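Local coordinates for VirX1 (Cyanophage Syn10, PDB 6QGM), which is a viral halogenase of the flavin-dependent tryptophan halogenase family that iodinates diverse substrates, at residues E489-Y492 with Y493-D496. Sequence-based numbering, arbitrary orientation.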
ATOM      1  N   GLU B 489     -23.927  23.815  -5.854  1.00 86.22           N
ATOM      2  CA  GLU B 489     -24.747  22.697  -6.400  1.00 83.14           C
ATOM      3  C   GLU B 489     -25.976  22.481  -5.522  1.00 78.18           C
ATOM      4  O   GLU B 489     -26.022  23.006  -4.421  1.00 75.99           O
ATOM      5  CB  GLU B 489     -23.920  21.423  -6.529  1.00 82.63           C
ATOM      6  CG  GLU B 489     -22.628  21.645  -7.283  1.00 85.76           C
ATOM      7  CD  GLU B 489     -21.776  20.407  -7.453  1.00 85.88           C
ATOM      8  OE1 GLU B 489     -22.175  19.312  -6.959  1.00 84.88           O
ATOM      9  OE2 GLU B 489     -20.718  20.528  -8.084  1.00 89.25           O
ATOM     10  N   SER B 490     -26.928  21.713  -6.045  1.00 77.50           N
ATOM     11  CA  SER B 490     -28.266  21.462  -5.467  1.00 78.72           C
ATOM     12  C   SER B 490     -28.590  19.969  -5.560  1.00 76.91           C
ATOM     13  O   SER B 490     -28.131  19.291  -6.506  1.00 74.62           O
ATOM     14  CB  SER B 490     -29.300  22.284  -6.179  1.00 82.48           C
ATOM     15  OG  SER B 490     -30.621  21.782  -5.964  1.00 82.07           O
ATOM     16  N   ASP B 491     -29.391  19.496  -4.603  1.00 77.63           N
ATOM     17  CA  ASP B 491     -29.821  18.084  -4.458  1.00 77.71           C
ATOM     18  C   ASP B 491     -31.251  17.898  -4.983  1.00 75.59           C
ATOM     19  O   ASP B 491     -31.739  16.772  -4.893  1.00 73.40           O
ATOM     20  CB  ASP B 491     -29.755  17.674  -2.986  1.00 77.16           C
ATOM     21  CG  ASP B 491     -28.486  16.934  -2.603  1.00 77.16           C
ATOM     22  OD1 ASP B 491     -27.745  16.518  -3.532  1.00 79.31           O
ATOM     23  OD2 ASP B 491     -28.240  16.795  -1.376  1.00 76.80           O
ATOM     24  N   TYR B 492     -31.901  18.943  -5.503  1.00 76.52           N
ATOM     25  CA  TYR B 492     -33.336  18.878  -5.853  1.00 78.56           C
ATOM     26  C   TYR B 492     -33.600  17.641  -6.727  1.00 74.12           C
ATOM     27  O   TYR B 492     -34.669  17.059  -6.516  1.00 73.48           O
ATOM     28  CB  TYR B 492     -33.882  20.174  -6.464  1.00 85.73           C
ATOM     29  CG  TYR B 492     -35.371  20.045  -6.707  1.00 94.56           C
ATOM     30  CD1 TYR B 492     -36.261  19.957  -5.636  1.00 96.87           C
ATOM     31  CD2 TYR B 492     -35.893  19.900  -7.992  1.00101.74           C
ATOM     32  CE1 TYR B 492     -37.621  19.765  -5.836  1.00101.49           C
ATOM     33  CE2 TYR B 492     -37.249  19.708  -8.203  1.00104.94           C
ATOM     34  CZ  TYR B 492     -38.115  19.644  -7.125  1.00104.38           C
ATOM     35  OH  TYR B 492     -39.451  19.470  -7.345  1.00103.92           O
ATOM     36  N   TYR B 493     -32.667  17.207  -7.587  1.00 68.04           N
ATOM     37  CA  TYR B 493     -32.828  16.059  -8.527  1.00 64.89           C
ATOM     38  C   TYR B 493     -33.037  14.719  -7.794  1.00 61.51           C
ATOM     39  O   TYR B 493     -33.388  13.718  -8.459  1.00 60.37           O
ATOM     40  CB  TYR B 493     -31.648  15.970  -9.495  1.00 65.25           C
ATOM     41  CG  TYR B 493     -30.322  15.565  -8.909  1.00 63.50           C
ATOM     42  CD1 TYR B 493     -29.522  16.478  -8.245  1.00 64.08           C
ATOM     43  CD2 TYR B 493     -29.847  14.271  -9.050  1.00 62.93           C
ATOM     44  CE1 TYR B 493     -28.286  16.126  -7.726  1.00 62.47           C
ATOM     45  CE2 TYR B 493     -28.612  13.893  -8.542  1.00 61.46           C
ATOM     46  CZ  TYR B 493     -27.824  14.826  -7.888  1.00 60.57           C
ATOM     47  OH  TYR B 493     -26.608  14.469  -7.392  1.00 60.22           O
ATOM     48  N   TYR B 494     -32.849  14.692  -6.472  1.00 58.21           N
ATOM     49  CA  TYR B 494     -33.068  13.495  -5.624  1.00 55.78           C
ATOM     50  C   TYR B 494     -34.570  13.196  -5.556  1.00 55.93           C
ATOM     51  O   TYR B 494     -34.933  12.005  -5.493  1.00 55.61           O
ATOM     52  CB  TYR B 494     -32.362  13.653  -4.268  1.00 54.66           C
ATOM     53  CG  TYR B 494     -30.969  13.074  -4.270  1.00 53.12           C
ATOM     54  CD1 TYR B 494     -29.885  13.763  -4.794  1.00 53.08           C
ATOM     55  CD2 TYR B 494     -30.756  11.787  -3.811  1.00 52.53           C
ATOM     56  CE1 TYR B 494     -28.622  13.199  -4.837  1.00 53.39           C
ATOM     57  CE2 TYR B 494     -29.496  11.212  -3.820  1.00 52.93           C
ATOM     58  CZ  TYR B 494     -28.423  11.916  -4.347  1.00 54.62           C
ATOM     59  OH  TYR B 494     -27.178  11.343  -4.365  1.00 55.18           O
ATOM     60  N   GLU B 495     -35.424  14.219  -5.601  1.00 57.11           N
ATOM     61  CA  GLU B 495     -36.907  14.070  -5.684  1.00 59.45           C
ATOM     62  C   GLU B 495     -37.248  13.179  -6.879  1.00 60.64           C
ATOM     63  O   GLU B 495     -38.134  12.325  -6.723  1.00 60.01           O
ATOM     64  CB  GLU B 495     -37.592  15.424  -5.863  1.00 61.48           C
ATOM     65  CG  GLU B 495     -37.565  16.271  -4.608  1.00 61.90           C
ATOM     66  CD  GLU B 495     -38.551  15.797  -3.560  1.00 62.17           C
ATOM     67  OE1 GLU B 495     -39.730  15.597  -3.953  1.00 63.81           O
ATOM     68  OE2 GLU B 495     -38.209  15.722  -2.335  1.00 61.79           O
ATOM     69  N   ASP B 496     -36.552  13.358  -8.009  1.00 63.25           N
ATOM     70  CA  ASP B 496     -36.777  12.590  -9.264  1.00 64.30           C
ATOM     71  C   ASP B 496     -36.176  11.187  -9.111  1.00 62.09           C
ATOM     72  O   ASP B 496     -36.826  10.229  -9.557  1.00 60.45           O
ATOM     73  CB  ASP B 496     -36.197  13.286 -10.494  1.00 67.40           C
ATOM     74  CG  ASP B 496     -36.994  14.452 -11.031  1.00 71.97           C
ATOM     75  OD1 ASP B 496     -38.178  14.649 -10.636  1.00 74.96           O
ATOM     76  OD2 ASP B 496     -36.422  15.146 -11.860  1.00 71.91           O
TER
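Asp491 and Tyr494 close a type I beta turn: the backbone N of Tyr494 donates to Asp491 O at 2.8 Å, nearly straight at 165°, with the donor tilted from the carbonyl plane. One residue on, Glu495 N reaches Tyr492 O at 3.1 Å, coming in above that carbonyl's plane. Just ahead of the turn, Ser490 OG accepts from the backbone N of Tyr492 at 3.1 Å, an ST turn that gives this amide, inside the beta turn, a partner.

The aromatic rings spread around this backbone. Asp491 O lies at the edge of the Tyr494 ring, near its plane, while Asp491 OD1 stands 3.7 Å from Tyr494 CE1, with carboxylate and ring planes 65° apart. That carboxylate is committed elsewhere, to salt bridges with Lys116 and Lys120; Lys120 also makes a cation-pi contact with Tyr494, whose hydroxyl is hydrogen-bonded to Asp109. Tyr493 has CG between its backbone N and carbonyl carbon (chi1 69°), which turns the ring back toward Ser490 and Asp491 until CE1 comes 3.4 Å from Ser490 O, the oxygen lying at the ring edge; its hydroxyl is hydrogen-bonded to Ser106. Tyr492 turns its ring the other way along the chain, CG anti to the backbone N, and lays CE1 3.7 Å from Glu495 CG.

The ST turn and the beta turn together lead the loop after helix 477-484 into helix 494-512, far from the centre of the chain. Through the Asp491 salt bridges and the Lys120 contact with the Tyr494 ring, charge and aromatic contacts together fasten this entry to helix 113-120, and the lysines probably stabilise the ionised carboxylate.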